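Local coordinates for tryptophan--tRNA ligase (Pyrococcus horikoshii, PDB 3JXE), which catalyses the ATP-dependent attachment of L-tryptophan to its cognate tRNA, releasing AMP and diphosphate, at residues P47-F55 against L307-L318; P167-M176 against L223-L231. All blocks are in the same frame, centred on the assembly; numbering follows the deposited sequence.

Contact 1 (P47-F55 against L307-L318); sequences PIFFRRKFF and LEIFFEEDDKKL
Arg51, the last residue of helix 48-51, and Arg52 just beyond it meet Glu313 and Asp315 in a salt-bridge network that ties the helix to the bend between helices 301-311 and 315-326. The short helix closes in a Schellman motif, with Lys53 at positive phi as its C-prime residue, Phe54 N bonded to Phe49 O and Lys53 N to Phe50 O. Among the charged pairs, Arg51 divides its guanidinium: NH2 meets Glu313 OE1 at 2.8 Å, the two planes only 16° apart, and NH1 meets Asp315 OD1. NE turns to Glu45 outside the contact. The same Asp315 OD1 takes Arg52 NH2 at 2.9 Å, in the guanidinium plane but from above the carboxylate plane, and a weak bond from Arg52 NE, so one oxygen joins both arginines. The extended Arg52 chain also reaches backbone carbonyls: NH1 bonds Glu308 O at 3.1 Å, and both NH1 and NH2 make weak bonds to Glu312 O. Ile48, CG1 anti to its backbone N (chi1 177°), sends CD1 among the carbonyl oxygens of Leu307, Glu308 and Glu312, while its CG1 lies over a face of the Arg52 guanidinium, toward the rim. Apolar packing is left to Phe54 and Ile309: Ile309 CB sits off-centre over the Phe54 ring in a CH-pi contact, and Ile309 CG2 comes within 3.5 Å of Phe54 CD2.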
loop_
_atom_site.group_PDB
_atom_site.type_symbol
_atom_site.label_atom_id
_atom_site.label_comp_id
_atom_site.label_asym_id
_atom_site.label_seq_id
_atom_site.Cartn_x
_atom_site.Cartn_y
_atom_site.Cartn_z
ATOM N N PRO B 47 -10.024 -5.441 36.078
ATOM C CA PRO B 47 -10.374 -4.025 35.908
ATOM C C PRO B 47 -11.873 -3.794 35.749
ATOM O O PRO B 47 -12.604 -4.699 35.336
ATOM C CB PRO B 47 -9.664 -3.638 34.607
ATOM C CG PRO B 47 -8.600 -4.637 34.436
ATOM C CD PRO B 47 -9.128 -5.907 35.007
ATOM N N ILE B 48 -12.304 -2.574 36.064
ATOM C CA ILE B 48 -13.714 -2.169 36.020
ATOM C C ILE B 48 -14.456 -2.647 34.760
ATOM O O ILE B 48 -15.529 -3.244 34.859
ATOM C CB ILE B 48 -13.868 -0.624 36.235
ATOM C CG1 ILE B 48 -15.333 -0.185 36.112
ATOM C CG2 ILE B 48 -12.930 0.172 35.307
ATOM C CD1 ILE B 48 -15.558 1.309 36.269
ATOM N N PHE B 49 -13.866 -2.406 33.591
ATOM C CA PHE B 49 -14.497 -2.733 32.309
ATOM C C PHE B 49 -14.534 -4.231 31.993
ATOM O O PHE B 49 -15.338 -4.671 31.168
ATOM C CB PHE B 49 -13.843 -1.955 31.159
ATOM C CG PHE B 49 -12.345 -1.852 31.261
ATOM C CD1 PHE B 49 -11.534 -2.939 30.946
ATOM C CD2 PHE B 49 -11.746 -0.663 31.663
ATOM C CE1 PHE B 49 -10.148 -2.845 31.040
ATOM C CE2 PHE B 49 -10.359 -0.556 31.759
ATOM C CZ PHE B 49 -9.559 -1.650 31.446
ATOM N N PHE B 50 -13.669 -5.008 32.641
ATOM C CA PHE B 50 -13.684 -6.458 32.465
ATOM C C PHE B 50 -14.727 -7.142 33.346
ATOM O O PHE B 50 -15.579 -7.875 32.841
ATOM C CB PHE B 50 -12.296 -7.076 32.684
ATOM C CG PHE B 50 -11.383 -6.974 31.489
ATOM C CD1 PHE B 50 -11.876 -7.143 30.195
ATOM C CD2 PHE B 50 -10.021 -6.735 31.661
ATOM C CE1 PHE B 50 -11.031 -7.052 29.091
ATOM C CE2 PHE B 50 -9.168 -6.647 30.564
ATOM C CZ PHE B 50 -9.674 -6.806 29.278
ATOM N N ARG B 51 -14.669 -6.890 34.652
ATOM C CA ARG B 51 -15.575 -7.544 35.603
ATOM C C ARG B 51 -17.027 -7.078 35.494
ATOM O O ARG B 51 -17.944 -7.829 35.830
ATOM C CB ARG B 51 -15.070 -7.427 37.050
ATOM C CG ARG B 51 -14.698 -6.025 37.515
ATOM C CD ARG B 51 -14.710 -5.940 39.039
ATOM N NE ARG B 51 -13.599 -5.146 39.568
ATOM C CZ ARG B 51 -13.616 -3.826 39.739
ATOM N NH1 ARG B 51 -14.688 -3.114 39.416
ATOM N NH2 ARG B 51 -12.547 -3.212 40.229
ATOM N N ARG B 52 -17.234 -5.851 35.021
ATOM C CA ARG B 52 -18.589 -5.334 34.822
ATOM C C ARG B 52 -19.099 -5.582 33.399
ATOM O O ARG B 52 -20.129 -5.035 32.993
ATOM C CB ARG B 52 -18.678 -3.854 35.207
ATOM C CG ARG B 52 -18.494 -3.601 36.696
ATOM C CD ARG B 52 -18.727 -2.150 37.048
ATOM N NE ARG B 52 -18.099 -1.794 38.319
ATOM C CZ ARG B 52 -17.928 -0.549 38.756
ATOM N NH1 ARG B 52 -18.336 0.484 38.030
ATOM N NH2 ARG B 52 -17.342 -0.335 39.926
ATOM N N LYS B 53 -18.364 -6.415 32.663
ATOM C CA LYS B 53 -18.758 -6.919 31.338
ATOM C C LYS B 53 -19.033 -5.838 30.286
ATOM O O LYS B 53 -19.982 -5.942 29.501
ATOM C CB LYS B 53 -19.931 -7.908 31.454
ATOM C CG LYS B 53 -19.553 -9.228 32.108
ATOM C CD LYS B 53 -20.779 -10.055 32.457
ATOM C CE LYS B 53 -20.381 -11.331 33.184
ATOM N NZ LYS B 53 -21.569 -12.105 33.640
ATOM N N PHE B 54 -18.197 -4.802 30.279
ATOM C CA PHE B 54 -18.207 -3.815 29.202
ATOM C C PHE B 54 -17.605 -4.462 27.962
ATOM O O PHE B 54 -18.062 -4.230 26.840
ATOM C CB PHE B 54 -17.428 -2.558 29.600
ATOM C CG PHE B 54 -17.382 -1.506 28.529
ATOM C CD1 PHE B 54 -16.179 -1.166 27.926
ATOM C CD2 PHE B 54 -18.545 -0.861 28.116
ATOM C CE1 PHE B 54 -16.131 -0.191 26.932
ATOM C CE2 PHE B 54 -18.508 0.113 27.124
ATOM C CZ PHE B 54 -17.298 0.449 26.531
ATOM N N PHE B 55 -16.570 -5.271 28.181
ATOM C CA PHE B 55 -16.105 -6.219 27.186
ATOM C C PHE B 55 -16.994 -7.454 27.284
ATOM O O PHE B 55 -16.961 -8.182 28.278
ATOM C CB PHE B 55 -14.635 -6.568 27.409
ATOM C CG PHE B 55 -13.682 -5.556 26.842
ATOM C CD1 PHE B 55 -13.389 -4.386 27.534
ATOM C CD2 PHE B 55 -13.077 -5.773 25.608
ATOM C CE1 PHE B 55 -12.506 -3.447 27.006
ATOM C CE2 PHE B 55 -12.193 -4.843 25.071
ATOM C CZ PHE B 55 -11.907 -3.678 25.772
ATOM N N LEU B 307 -20.228 5.811 34.662
ATOM C CA LEU B 307 -19.651 5.443 35.952
ATOM C C LEU B 307 -19.481 3.932 36.072
ATOM O O LEU B 307 -18.523 3.453 36.685
ATOM C CB LEU B 307 -20.519 5.969 37.097
ATOM C CG LEU B 307 -20.577 7.485 37.305
ATOM C CD1 LEU B 307 -21.881 7.880 37.976
ATOM C CD2 LEU B 307 -19.375 7.983 38.102
ATOM N N GLU B 308 -20.415 3.191 35.479
ATOM C CA GLU B 308 -20.370 1.733 35.465
ATOM C C GLU B 308 -19.214 1.214 34.612
ATOM O O GLU B 308 -18.563 0.232 34.971
ATOM C CB GLU B 308 -21.696 1.163 34.949
ATOM C CG GLU B 308 -21.841 -0.349 35.102
ATOM C CD GLU B 308 -22.961 -0.926 34.253
ATOM O OE1 GLU B 308 -24.075 -0.359 34.251
ATOM O OE2 GLU B 308 -22.726 -1.958 33.589
ATOM N N ILE B 309 -18.953 1.884 33.493
ATOM C CA ILE B 309 -18.018 1.360 32.496
ATOM C C ILE B 309 -16.585 1.902 32.580
ATOM O O ILE B 309 -15.666 1.283 32.037
ATOM C CB ILE B 309 -18.572 1.495 31.044
ATOM C CG1 ILE B 309 -18.671 2.966 30.620
ATOM C CG2 ILE B 309 -19.915 0.763 30.911
ATOM C CD1 ILE B 309 -19.074 3.173 29.173
ATOM N N PHE B 310 -16.386 3.033 33.258
ATOM C CA PHE B 310 -15.055 3.653 33.290
ATOM C C PHE B 310 -14.669 4.428 34.559
ATOM O O PHE B 310 -13.511 4.374 34.979
ATOM C CB PHE B 310 -14.853 4.539 32.051
ATOM C CG PHE B 310 -13.418 4.922 31.802
ATOM C CD1 PHE B 310 -12.465 3.952 31.497
ATOM C CD2 PHE B 310 -13.022 6.255 31.859
ATOM C CE1 PHE B 310 -11.138 4.302 31.266
ATOM C CE2 PHE B 310 -11.697 6.616 31.626
ATOM C CZ PHE B 310 -10.753 5.636 31.330
ATOM N N PHE B 311 -15.619 5.133 35.166
ATOM C CA PHE B 311 -15.277 6.143 36.178
ATOM C C PHE B 311 -15.251 5.705 37.649
ATOM O O PHE B 311 -14.273 5.980 38.351
ATOM C CB PHE B 311 -16.117 7.409 35.987
ATOM C CG PHE B 311 -15.828 8.125 34.700
ATOM C CD1 PHE B 311 -14.633 8.822 34.529
ATOM C CD2 PHE B 311 -16.741 8.093 33.652
ATOM C CE1 PHE B 311 -14.356 9.480 33.337
ATOM C CE2 PHE B 311 -16.473 8.750 32.455
ATOM C CZ PHE B 311 -15.279 9.443 32.298
ATOM N N GLU B 312 -16.308 5.044 38.118
ATOM C CA GLU B 312 -16.344 4.591 39.512
ATOM C C GLU B 312 -15.710 3.211 39.687
ATOM O O GLU B 312 -16.287 2.194 39.295
ATOM C CB GLU B 312 -17.768 4.633 40.084
ATOM C CG GLU B 312 -17.853 4.317 41.584
ATOM C CD GLU B 312 -16.896 5.149 42.433
ATOM O OE1 GLU B 312 -17.033 6.391 42.463
ATOM O OE2 GLU B 312 -16.005 4.559 43.078
ATOM N N GLU B 313 -14.523 3.191 40.290
ATOM C CA GLU B 313 -13.734 1.968 40.441
ATOM C C GLU B 313 -14.240 1.077 41.583
ATOM O O GLU B 313 -13.873 -0.098 41.670
ATOM C CB GLU B 313 -12.257 2.322 40.653
ATOM C CG GLU B 313 -11.284 1.649 39.683
ATOM C CD GLU B 313 -11.113 0.158 39.928
ATOM O OE1 GLU B 313 -11.959 -0.630 39.454
ATOM O OE2 GLU B 313 -10.118 -0.228 40.578
ATOM N N ASP B 314 -15.080 1.640 42.450
ATOM C CA ASP B 314 -15.644 0.917 43.589
ATOM C C ASP B 314 -17.012 0.333 43.230
ATOM O O ASP B 314 -17.938 1.072 42.890
ATOM C CB ASP B 314 -15.751 1.851 44.801
ATOM C CG ASP B 314 -15.988 1.108 46.103
ATOM O OD1 ASP B 314 -17.084 0.535 46.286
ATOM O OD2 ASP B 314 -15.076 1.116 46.958
ATOM N N ASP B 315 -17.126 -0.993 43.312
ATOM C CA ASP B 315 -18.364 -1.708 42.979
ATOM C C ASP B 315 -19.491 -1.424 43.970
ATOM O O ASP B 315 -20.649 -1.271 43.576
ATOM C CB ASP B 315 -18.115 -3.222 42.907
ATOM C CG ASP B 315 -17.281 -3.629 41.699
ATOM O OD1 ASP B 315 -16.538 -2.781 41.161
ATOM O OD2 ASP B 315 -17.363 -4.809 41.292
ATOM N N LYS B 316 -19.135 -1.359 45.252
ATOM C CA LYS B 316 -20.099 -1.153 46.334
ATOM C C LYS B 316 -20.662 0.269 46.327
ATOM O O LYS B 316 -21.853 0.474 46.580
ATOM C CB LYS B 316 -19.461 -1.472 47.694
ATOM C CG LYS B 316 -18.746 -2.827 47.756
ATOM C CD LYS B 316 -18.251 -3.162 49.159
ATOM C CE LYS B 316 -19.342 -3.823 49.998
ATOM N NZ LYS B 316 -18.835 -4.273 51.324
ATOM N N LYS B 317 -19.797 1.239 46.029
ATOM C CA LYS B 317 -20.178 2.648 45.967
ATOM C C LYS B 317 -21.010 2.944 44.720
ATOM O O LYS B 317 -21.901 3.792 44.749
ATOM C CB LYS B 317 -18.928 3.526 45.984
ATOM C CG LYS B 317 -19.137 4.936 46.526
ATOM C CD LYS B 317 -17.847 5.748 46.458
ATOM C CE LYS B 317 -16.784 5.205 47.408
ATOM N NZ LYS B 317 -15.408 5.507 46.931
ATOM N N LEU B 318 -20.706 2.236 43.632
ATOM C CA LEU B 318 -21.425 2.373 42.367
ATOM C C LEU B 318 -22.878 1.916 42.495
ATOM O O LEU B 318 -23.796 2.629 42.079
ATOM C CB LEU B 318 -20.699 1.594 41.257
ATOM C CG LEU B 318 -21.106 1.648 39.773
ATOM C CD1 LEU B 318 -22.194 0.628 39.427
ATOM C CD2 LEU B 318 -21.497 3.056 39.320
#

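Contact 2 (P167-M176 against L223-L231); sequences PIAKKINFSM and LQRDFAESL
Phe227 of helix 218-227 pushes its ring into a hollow formed by Lys171, Ile172 and Met176 where helix 160-171 gives way to helix 174-181. Lys171 CB lies over one face in a CH-pi contact, 3.7 Å from the ring centroid. Met176 meets the ring at its edge, its chain pointing against that of Phe227: SD lies in the ring plane, a Met-aromatic contact, and CE stands 3.5 Å from Phe227 CZ. Bent at chi2 (-80°), the Lys171 chain follows the ring past CD2 and brings NZ to a weak hydrogen bond with Ser230 OG, itself bonded to Phe227 O. A second knob, Leu231, fits between Pro167 and Ile168, its CD2 3.8 Å from Pro167 CB and its CD1 equally close to Ile168 CB. Farther along, Ile172 and Leu223 reach toward each other tip to tip, with Ile172 CG1 3.7 Å from Leu223 CD2. The short helical segments 167-171 and 223-227 cross almost perpendicularly, at 93° with axes 10.6 Å apart, and these side chains fill the gap. Ile199 of helix 189-199 touches both Ile168 and Gln224; Gln224 OE1 is held by Thr236 N, just before strand 237-241, and Ile172 also packs on Ile189 of the second subunit, so segment 167-176 is part of the dimer interface.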
loop_
_atom_site.group_PDB
_atom_site.type_symbol
_atom_site.label_atom_id
_atom_site.label_comp_id
_atom_site.label_asym_id
_atom_site.label_seq_id
_atom_site.Cartn_x
_atom_site.Cartn_y
_atom_site.Cartn_z
ATOM N N PRO B 167 0.545 -10.209 0.933
ATOM C CA PRO B 167 0.019 -11.578 0.984
ATOM C C PRO B 167 -1.511 -11.684 1.071
ATOM O O PRO B 167 -2.114 -12.398 0.268
ATOM C CB PRO B 167 0.679 -12.152 2.239
ATOM C CG PRO B 167 1.981 -11.452 2.295
ATOM C CD PRO B 167 1.692 -10.045 1.849
ATOM N N ILE B 168 -2.130 -10.979 2.017
ATOM C CA ILE B 168 -3.591 -11.033 2.173
ATOM C C ILE B 168 -4.336 -10.148 1.159
ATOM O O ILE B 168 -5.526 -10.343 0.909
ATOM C CB ILE B 168 -4.049 -10.744 3.639
ATOM C CG1 ILE B 168 -5.460 -11.306 3.873
ATOM C CG2 ILE B 168 -3.955 -9.250 3.972
ATOM C CD1 ILE B 168 -5.839 -11.504 5.325
ATOM N N ALA B 169 -3.628 -9.191 0.566
ATOM C CA ALA B 169 -4.201 -8.354 -0.485
ATOM C C ALA B 169 -4.397 -9.149 -1.779
ATOM O O ALA B 169 -5.081 -8.695 -2.697
ATOM C CB ALA B 169 -3.334 -7.134 -0.728
ATOM N N LYS B 170 -3.782 -10.330 -1.836
ATOM C CA LYS B 170 -3.957 -11.268 -2.941
ATOM C C LYS B 170 -5.027 -12.302 -2.596
ATOM O O LYS B 170 -5.649 -12.878 -3.486
ATOM C CB LYS B 170 -2.633 -11.967 -3.261
ATOM C CG LYS B 170 -2.625 -12.743 -4.571
ATOM C CD LYS B 170 -1.356 -13.559 -4.725
ATOM C CE LYS B 170 -1.462 -14.530 -5.887
ATOM N NZ LYS B 170 -0.180 -15.238 -6.124
ATOM N N LYS B 171 -5.229 -12.540 -1.303
ATOM C CA LYS B 171 -6.246 -13.481 -0.839
ATOM C C LYS B 171 -7.638 -12.860 -0.893
ATOM O O LYS B 171 -8.551 -13.423 -1.499
ATOM C CB LYS B 171 -5.935 -13.968 0.578
ATOM C CG LYS B 171 -4.744 -14.908 0.673
ATOM C CD LYS B 171 -5.113 -16.328 0.271
ATOM C CE LYS B 171 -3.907 -17.246 0.311
ATOM N NZ LYS B 171 -4.326 -18.671 0.252
ATOM N N ILE B 172 -7.789 -11.698 -0.261
ATOM C CA ILE B 172 -9.072 -11.000 -0.230
ATOM C C ILE B 172 -9.404 -10.470 -1.619
ATOM O O ILE B 172 -8.809 -9.496 -2.090
ATOM C CB ILE B 172 -9.102 -9.848 0.814
ATOM C CG1 ILE B 172 -8.748 -10.371 2.208
ATOM C CG2 ILE B 172 -10.474 -9.180 0.829
ATOM C CD1 ILE B 172 -8.458 -9.286 3.224
ATOM N N ASN B 173 -10.342 -11.141 -2.277
ATOM C CA ASN B 173 -10.833 -10.685 -3.565
ATOM C C ASN B 173 -11.839 -9.556 -3.365
ATOM O O ASN B 173 -12.307 -9.315 -2.249
ATOM C CB ASN B 173 -11.409 -11.852 -4.385
ATOM C CG ASN B 173 -12.927 -11.920 -4.352
ATOM O OD1 ASN B 173 -13.576 -11.798 -5.388
ATOM N ND2 ASN B 173 -13.497 -12.119 -3.171
ATOM N N PHE B 174 -12.162 -8.868 -4.450
ATOM C CA PHE B 174 -12.959 -7.654 -4.388
ATOM C C PHE B 174 -14.432 -7.878 -4.008
ATOM O O PHE B 174 -15.046 -7.030 -3.353
ATOM C CB PHE B 174 -12.825 -6.896 -5.707
ATOM C CG PHE B 174 -13.839 -5.827 -5.888
ATOM C CD1 PHE B 174 -14.748 -5.907 -6.929
ATOM C CD2 PHE B 174 -13.900 -4.750 -5.011
ATOM C CE1 PHE B 174 -15.701 -4.936 -7.104
ATOM C CE2 PHE B 174 -14.855 -3.771 -5.169
ATOM C CZ PHE B 174 -15.764 -3.867 -6.221
ATOM N N SER B 175 -14.986 -9.017 -4.414
ATOM C CA SER B 175 -16.348 -9.396 -4.039
ATOM C C SER B 175 -16.489 -9.491 -2.520
ATOM O O SER B 175 -17.501 -9.067 -1.957
ATOM C CB SER B 175 -16.733 -10.723 -4.694
ATOM O OG SER B 175 -18.048 -11.108 -4.336
ATOM N N MET B 176 -15.462 -10.043 -1.872
ATOM C CA MET B 176 -15.400 -10.148 -0.414
ATOM C C MET B 176 -15.373 -8.786 0.265
ATOM O O MET B 176 -16.046 -8.579 1.277
ATOM C CB MET B 176 -14.169 -10.949 0.011
ATOM C CG MET B 176 -14.385 -12.442 0.041
ATOM S SD MET B 176 -12.953 -13.331 0.670
ATOM C CE MET B 176 -12.067 -13.673 -0.854
ATOM N N LEU B 223 -12.279 -11.472 8.629
ATOM C CA LEU B 223 -11.699 -11.610 7.297
ATOM C C LEU B 223 -10.247 -12.083 7.392
ATOM O O LEU B 223 -9.768 -12.802 6.516
ATOM C CB LEU B 223 -11.775 -10.291 6.524
ATOM C CG LEU B 223 -12.320 -10.306 5.090
ATOM C CD1 LEU B 223 -12.082 -8.963 4.437
ATOM C CD2 LEU B 223 -11.723 -11.412 4.231
ATOM N N GLN B 224 -9.555 -11.669 8.455
ATOM C CA GLN B 224 -8.190 -12.123 8.727
ATOM C C GLN B 224 -8.181 -13.625 8.982
ATOM O O GLN B 224 -7.274 -14.335 8.548
ATOM C CB GLN B 224 -7.605 -11.383 9.937
ATOM C CG GLN B 224 -6.126 -11.676 10.237
ATOM C CD GLN B 224 -5.899 -12.852 11.188
ATOM O OE1 GLN B 224 -6.822 -13.595 11.529
ATOM N NE2 GLN B 224 -4.654 -13.021 11.617
ATOM N N ARG B 225 -9.204 -14.094 9.688
ATOM C CA ARG B 225 -9.293 -15.486 10.119
ATOM C C ARG B 225 -9.604 -16.433 8.964
ATOM O O ARG B 225 -9.324 -17.629 9.045
ATOM C CB ARG B 225 -10.317 -15.622 11.249
ATOM C CG ARG B 225 -10.032 -14.672 12.402
ATOM C CD ARG B 225 -11.067 -14.747 13.491
ATOM N NE ARG B 225 -10.687 -15.720 14.509
ATOM C CZ ARG B 225 -11.269 -16.903 14.670
ATOM N NH1 ARG B 225 -12.277 -17.271 13.884
ATOM N NH2 ARG B 225 -10.844 -17.717 15.624
ATOM N N ASP B 226 -10.164 -15.883 7.890
ATOM C CA ASP B 226 -10.453 -16.644 6.678
ATOM C C ASP B 226 -9.190 -17.087 5.946
ATOM O O ASP B 226 -9.201 -18.106 5.254
ATOM C CB ASP B 226 -11.333 -15.826 5.727
ATOM C CG ASP B 226 -12.760 -15.685 6.221
ATOM O OD1 ASP B 226 -13.153 -16.424 7.151
ATOM O OD2 ASP B 226 -13.495 -14.838 5.673
ATOM N N PHE B 227 -8.108 -16.326 6.101
ATOM C CA PHE B 227 -6.883 -16.581 5.343
ATOM C C PHE B 227 -5.622 -16.719 6.193
ATOM O O PHE B 227 -4.542 -16.959 5.654
ATOM C CB PHE B 227 -6.682 -15.496 4.280
ATOM C CG PHE B 227 -7.834 -15.359 3.330
ATOM C CD1 PHE B 227 -8.661 -14.242 3.378
ATOM C CD2 PHE B 227 -8.101 -16.350 2.390
ATOM C CE1 PHE B 227 -9.730 -14.111 2.498
ATOM C CE2 PHE B 227 -9.168 -16.228 1.508
ATOM C CZ PHE B 227 -9.983 -15.109 1.562
ATOM N N ALA B 228 -5.765 -16.584 7.509
ATOM C CA ALA B 228 -4.621 -16.600 8.428
ATOM C C ALA B 228 -3.735 -17.840 8.289
ATOM O O ALA B 228 -2.511 -17.724 8.167
ATOM C CB ALA B 228 -5.092 -16.441 9.863
ATOM N N GLU B 229 -4.361 -19.017 8.299
ATOM C CA GLU B 229 -3.638 -20.290 8.251
ATOM C C GLU B 229 -2.974 -20.559 6.905
ATOM O O GLU B 229 -1.861 -21.079 6.859
ATOM C CB GLU B 229 -4.554 -21.450 8.638
ATOM C CG GLU B 229 -4.746 -21.599 10.142
ATOM C CD GLU B 229 -5.831 -22.602 10.496
ATOM O OE1 GLU B 229 -5.856 -23.707 9.902
ATOM O OE2 GLU B 229 -6.659 -22.284 11.381
ATOM N N SER B 230 -3.655 -20.197 5.819
ATOM C CA SER B 230 -3.093 -20.341 4.476
ATOM C C SER B 230 -1.886 -19.425 4.267
ATOM O O SER B 230 -1.050 -19.679 3.398
ATOM C CB SER B 230 -4.155 -20.069 3.409
ATOM O OG SER B 230 -4.493 -18.694 3.358
ATOM N N LEU B 231 -1.806 -18.363 5.068
ATOM C CA LEU B 231 -0.684 -17.428 5.022
ATOM C C LEU B 231 0.409 -17.814 6.020
ATOM O O LEU B 231 1.470 -17.184 6.065
ATOM C CB LEU B 231 -1.160 -15.992 5.274
ATOM C CG LEU B 231 -2.163 -15.375 4.293
ATOM C CD1 LEU B 231 -2.753 -14.103 4.873
ATOM C CD2 LEU B 231 -1.550 -15.114 2.923
#

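How the contacts relate
Contacts 1 and 2 lie on opposite sides of the chain's centre, their own centres 37 Å apart and their nearest atoms about 15 Å apart, so neither touches the other. Along the sequence, both segments of contact 2 fall between the two of contact 1. The bound tryptophanyl-5'AMP is nearer to contact 1, where the Phe54 side chain comes within about 4 Å of it; in contact 2 the Gln224 side chain is about 11 Å from the bound tryptophanyl-5'AMP. Contact 1 fastens residues 47-55 to helices 301-311 and 315-326, and no other chain of the assembly touches it, whereas contact 2 joins helix 218-227 to the 160-171 and 174-181 pair, which borders the second subunit.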